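Local coordinates for protein inositol 2-dehydrogenase (Sinorhizobium meliloti, PDB 4HKT) that catalyses the NAD-dependent oxidation of myo-inositol to scyllo-inosose, the first step of myo-inositol breakdown to acetyl-CoA, at residues Ala57-Ala62 with Ile80-Arg85. Residues are numbered along the deposited sequence; the frame is centred on the assembly and turned at random.
Sequences AIEAAA and IERFAR. With EDO (1,2-ethanediol), chain T; EDO (1,2-ethanediol), chain U.
Two neighbouring helices of the NAD-binding Rossmann domain, 55-60 and 76-85, meet here through a two-pronged salt bridge between E59 and R82 above an apolar seam of I58 and F83. The guanidinium of R82 grips the carboxylate side-on: NH2 gives a nearly straight bond (178°) to OE1 of E59 at 2.7 Å, and NE of R82 gives an equally straight but longer hydrogen bond to OE2 of E59, 3.2 Å. Both oxygens lie in the guanidinium plane, yet they are approached from above the carboxylate plane, the two flat groups being turned 55° apart. E59 reaches across because CG stands anti to the backbone N (chi1 -171°) and the chain runs on extended, while R82 bends at chi3 to bring its NE edge round. NH2 of R82 also forms a salt bridge with D56, three residues before E59 on helix 55-60. A water donates to OE2 of E59 at 2.6 Å and to the carbonyl O of R82 at 2.7 Å, tying the acid to the backbone of helix 76-85. A leucine in place of R82 would probably leave E59 and D56 without their shared positive partner and the E59 carboxylate less firmly oriented. Beneath, the F83 ring lies obliquely against helix 55-60, its CE1 3.5 Å from CA of E59 and 3.8 Å from CG2 of I58. I58 and F83 both also touch V67 of strand 66-69; such apolar meeting of adjacent helices on a parallel sheet is characteristic of the Rossmann fold.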
loop_
_atom_site.group_PDB
_atom_site.type_symbol
_atom_site.label_atom_id
_atom_site.label_comp_id
_atom_site.label_asym_id
_atom_site.label_seq_id
_atom_site.Cartn_x
_atom_site.Cartn_y
_atom_site.Cartn_z
ATOM N N ALA B 57 31.370 -36.069 21.587
ATOM C CA ALA B 57 32.378 -35.160 22.120
ATOM C C ALA B 57 31.690 -33.906 22.654
ATOM O O ALA B 57 31.954 -33.453 23.763
ATOM C CB ALA B 57 33.392 -34.800 21.043
ATOM N N ILE B 58 30.779 -33.365 21.861
ATOM C CA ILE B 58 30.002 -32.204 22.304
ATOM C C ILE B 58 29.217 -32.537 23.570
ATOM O O ILE B 58 29.229 -31.760 24.517
ATOM C CB ILE B 58 29.129 -31.640 21.158
ATOM C CG1 ILE B 58 30.029 -31.035 20.079
ATOM C CG2 ILE B 58 28.162 -30.579 21.674
ATOM C CD1 ILE B 58 29.387 -30.919 18.701
ATOM N N GLU B 59 28.581 -33.709 23.618
ATOM C CA GLU B 59 27.928 -34.183 24.857
ATOM C C GLU B 59 28.853 -34.167 26.094
ATOM O O GLU B 59 28.467 -33.676 27.172
ATOM C CB GLU B 59 27.382 -35.588 24.634
ATOM C CG GLU B 59 26.478 -36.171 25.724
ATOM C CD GLU B 59 26.025 -37.581 25.379
ATOM O OE1 GLU B 59 26.724 -38.246 24.577
ATOM O OE2 GLU B 59 24.991 -38.049 25.894
ATOM N N ALA B 60 30.061 -34.715 25.952
ATOM C CA ALA B 60 30.990 -34.827 27.102
ATOM C C ALA B 60 31.736 -33.529 27.408
ATOM O O ALA B 60 32.237 -33.369 28.515
ATOM C CB ALA B 60 31.996 -35.954 26.869
ATOM N N ALA B 61 31.774 -32.596 26.454
ATOM C CA ALA B 61 32.593 -31.374 26.583
ATOM C C ALA B 61 32.241 -30.443 27.723
ATOM O O ALA B 61 31.113 -29.969 27.843
ATOM C CB ALA B 61 32.597 -30.594 25.280
ATOM N N ALA B 62 33.244 -30.134 28.535
ATOM C CA ALA B 62 33.142 -29.110 29.570
ATOM C C ALA B 62 33.046 -27.696 28.986
ATOM O O ALA B 62 32.485 -26.798 29.606
ATOM C CB ALA B 62 34.348 -29.201 30.505
ATOM N N ILE B 80 17.688 -34.410 22.705
ATOM C CA ILE B 80 17.220 -33.569 23.808
ATOM C C ILE B 80 17.451 -34.292 25.136
ATOM O O ILE B 80 18.000 -33.718 26.076
ATOM C CB ILE B 80 15.721 -33.176 23.670
ATOM C CG1 ILE B 80 15.512 -32.277 22.459
ATOM C CG2 ILE B 80 15.253 -32.487 24.935
ATOM C CD1 ILE B 80 14.062 -32.205 21.977
ATOM N N GLU B 81 17.048 -35.550 25.241
ATOM C CA GLU B 81 17.230 -36.285 26.504
ATOM C C GLU B 81 18.719 -36.407 26.904
ATOM O O GLU B 81 19.076 -36.222 28.076
ATOM C CB GLU B 81 16.597 -37.681 26.412
ATOM C CG GLU B 81 15.091 -37.661 26.387
ATOM C CD GLU B 81 14.453 -39.024 26.163
ATOM O OE1 GLU B 81 15.135 -39.931 25.629
ATOM O OE2 GLU B 81 13.244 -39.168 26.475
ATOM N N ARG B 82 19.574 -36.707 25.939
ATOM C CA ARG B 82 21.005 -36.832 26.184
ATOM C C ARG B 82 21.625 -35.495 26.672
ATOM O O ARG B 82 22.397 -35.459 27.653
ATOM C CB ARG B 82 21.720 -37.268 24.921
ATOM C CG ARG B 82 21.615 -38.743 24.562
ATOM C CD ARG B 82 22.129 -38.977 23.152
ATOM N NE ARG B 82 23.569 -38.839 23.122
ATOM C CZ ARG B 82 24.352 -39.019 22.064
ATOM N NH1 ARG B 82 23.857 -39.338 20.883
ATOM N NH2 ARG B 82 25.670 -38.859 22.204
ATOM N N PHE B 83 21.278 -34.394 26.014
ATOM C CA PHE B 83 21.903 -33.138 26.391
ATOM C C PHE B 83 21.318 -32.587 27.677
ATOM O O PHE B 83 22.038 -31.919 28.457
ATOM C CB PHE B 83 21.953 -32.160 25.206
ATOM C CG PHE B 83 23.030 -32.490 24.231
ATOM C CD1 PHE B 83 24.290 -31.921 24.364
ATOM C CD2 PHE B 83 22.836 -33.420 23.234
ATOM C CE1 PHE B 83 25.315 -32.252 23.488
ATOM C CE2 PHE B 83 23.842 -33.731 22.341
ATOM C CZ PHE B 83 25.093 -33.149 22.476
ATOM N N ALA B 84 20.051 -32.909 27.945
ATOM C CA ALA B 84 19.420 -32.596 29.197
ATOM C C ALA B 84 20.176 -33.280 30.339
ATOM O O ALA B 84 20.554 -32.636 31.349
ATOM C CB ALA B 84 17.971 -33.057 29.231
ATOM N N ARG B 85 20.363 -34.591 30.196
ATOM C CA ARG B 85 21.128 -35.337 31.199
ATOM C C ARG B 85 22.573 -34.885 31.326
ATOM O O ARG B 85 23.140 -34.952 32.417
ATOM C CB ARG B 85 21.076 -36.824 30.902
ATOM C CG ARG B 85 19.749 -37.404 31.289
ATOM C CD ARG B 85 19.631 -38.830 30.797
ATOM N NE ARG B 85 18.456 -39.440 31.348
ATOM C CZ ARG B 85 17.488 -39.995 30.641
ATOM N NH1 ARG B 85 17.558 -40.073 29.325
ATOM N NH2 ARG B 85 16.446 -40.474 31.283
HETATM C C1 EDO T . 20.830 -39.671 28.219
HETATM O O1 EDO T . 19.727 -40.062 27.419
HETATM C C2 EDO T . 22.130 -40.059 27.572
HETATM O O2 EDO T . 22.977 -40.494 28.589
HETATM C C1 EDO U . 19.226 -41.439 24.317
HETATM O O1 EDO U . 20.356 -41.716 25.157
HETATM C C2 EDO U . 18.173 -40.635 25.059
HETATM O O2 EDO U . 17.523 -41.358 26.118
HETATM O O HOH W 1 23.854 -37.614 28.176
#